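Local coordinates for uncharacterized peroxidase-related protein (Silicibacter sp., PDB 2PFX) that is of unknown function but, as a peroxidase-related member of the carboxymuconolactone decarboxylase family, may act as an oxidoreductase, at the interface of chains A and B. Coordinates in Å, arbitrary orientation; residue numbers count along the deposited sequence, not the author numbering. Chains: chain A/B, Uncharacterized peroxidase-related protein.

The interface of chains A and B. Residues chain A 87, 90-91, 111, 187; chain B 105, 108-109, 112.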
# COMPACT_ATOMS: atom_id res chain seq x y z
N PHE A 87 11.61 -3.28 16.54
CA PHE A 87 12.59 -2.74 17.48
C PHE A 87 13.48 -3.80 18.11
O PHE A 87 14.70 -3.62 18.11
CB PHE A 87 11.87 -1.93 18.58
CG PHE A 87 12.81 -1.24 19.55
CD1 PHE A 87 13.77 -0.33 19.18
CD2 PHE A 87 12.71 -1.54 20.90
CE1 PHE A 87 14.63 0.24 20.10
CE2 PHE A 87 13.54 -0.96 21.82
CZ PHE A 87 14.52 -0.05 21.44
N LEU A 90 15.76 -5.44 15.48
CA LEU A 90 16.68 -4.48 14.86
C LEU A 90 17.85 -4.20 15.79
O LEU A 90 19.00 -4.07 15.37
CB LEU A 90 15.97 -3.20 14.45
CG LEU A 90 15.18 -3.26 13.13
CD1 LEU A 90 14.18 -2.13 12.99
CD2 LEU A 90 16.18 -3.28 11.96
N VAL A 91 17.52 -4.15 17.08
CA VAL A 91 18.56 -3.93 18.07
C VAL A 91 19.44 -5.15 18.26
O VAL A 91 20.68 -5.03 18.25
CB VAL A 91 17.92 -3.54 19.43
CG1 VAL A 91 18.99 -3.54 20.51
CG2 VAL A 91 17.20 -2.21 19.27
N VAL A 111 20.02 -1.62 8.94
CA VAL A 111 18.90 -1.26 9.82
C VAL A 111 18.02 -0.21 9.15
O VAL A 111 16.78 -0.25 9.22
CB VAL A 111 19.44 -0.77 11.17
CG1 VAL A 111 18.39 0.04 11.92
CG2 VAL A 111 19.89 -1.96 12.00
N HIS A 187 22.69 -1.87 22.71
CA HIS A 187 22.70 -0.61 21.99
C HIS A 187 24.12 -0.09 21.82
O HIS A 187 24.46 0.43 20.76
CB HIS A 187 21.86 0.45 22.71
CG HIS A 187 20.41 0.11 22.74
ND1 HIS A 187 19.59 0.22 21.64
CD2 HIS A 187 19.61 -0.35 23.75
CE1 HIS A 187 18.37 -0.13 21.96
NE2 HIS A 187 18.34 -0.50 23.23
N GLN B 105 19.26 5.22 23.65
CA GLN B 105 18.13 4.36 23.29
C GLN B 105 16.97 5.12 22.67
O GLN B 105 16.24 4.59 21.83
CB GLN B 105 17.67 3.65 24.56
CG GLN B 105 16.83 2.40 24.33
CD GLN B 105 16.90 1.52 25.58
OE1 GLN B 105 17.90 1.49 26.30
NE2 GLN B 105 15.80 0.81 25.79
N GLU B 108 17.53 5.36 19.09
CA GLU B 108 17.37 4.08 18.41
C GLU B 108 15.91 3.75 18.24
O GLU B 108 15.45 3.27 17.22
CB GLU B 108 18.09 3.01 19.23
CG GLU B 108 19.60 3.25 19.25
CD GLU B 108 20.23 3.10 17.88
OE1 GLU B 108 20.30 1.97 17.39
OE2 GLU B 108 20.65 4.11 17.30
N MSE B 109 15.16 4.04 19.32
CA MSE B 109 13.73 3.80 19.21
C MSE B 109 13.08 4.59 18.10
O MSE B 109 12.22 4.09 17.37
CB MSE B 109 13.09 4.13 20.57
CG MSE B 109 13.48 3.13 21.68
SE MSE B 109 12.77 3.85 23.34
CE MSE B 109 12.56 2.11 24.11
N MSE B 112 13.91 3.25 14.61
CA MSE B 112 13.43 1.92 14.34
C MSE B 112 11.93 1.74 14.38
O MSE B 112 11.30 1.22 13.45
CB MSE B 112 14.04 0.94 15.35
CG MSE B 112 15.55 0.80 15.16
SE MSE B 112 16.35 -0.15 16.61
CE MSE B 112 18.12 -0.15 15.88
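A:Phe87 and B:Met112 meet at helix ends: the first opens helix 87-101, while the second closes helix 104-112, where phi stretches to -97°. This largely apolar patch is one part of a two-fold symmetric interface, recurs with the chains exchanged and may help hold two subunits together in the six-copy assembly, though the structure alone does not show whether this pairing is biological. B:Met112, a selenomethionine, supplies most of the buried surface from chain B. Its extended side chain runs antiparallel to A:Leu90, with CG 3.9 Å from A:Leu90 CD1, and crosses A:Val91 roughly at right angles. The selenium faces the groove formed by A:Val91 and A:Phe87, 3.5 Å from A:Val91 CG2 and 3.6 Å from A:Phe87 CD1. With CG anti to the backbone N (chi1 -175°), the phenyl group of A:Phe87 reaches outward toward chain B. One face of the ring receives B:Met109, also selenomethionine, whose CG sits over the rim 3.4 Å from A:Phe87 CZ; the selenium of B:Met112 lies off the CD1 corner, on the other side of the ring plane. A leucine at A:Phe87 would probably leave B:Met109 CG without the flat surface it rests on and let the B:Met112 selenium shift. Nearer the start of helix 104-112, B:Gln105 and B:Glu108 meet A:His187 of 3-10 helix 184-188, whose ring has A:Val91 CG1 over one face and the poorly ordered B:Gln105 on the other. The B:Gln105 amide is tilted by 22° from the imidazole and displaced past its NE2 rim, so this layering is tentative. The carboxylate of B:Glu108 stands nearly upright to the imidazole and could mildly favour a protonated histidine. At the far end, B:Met112 CE touches A:Val111 CG1 at 4.0 Å.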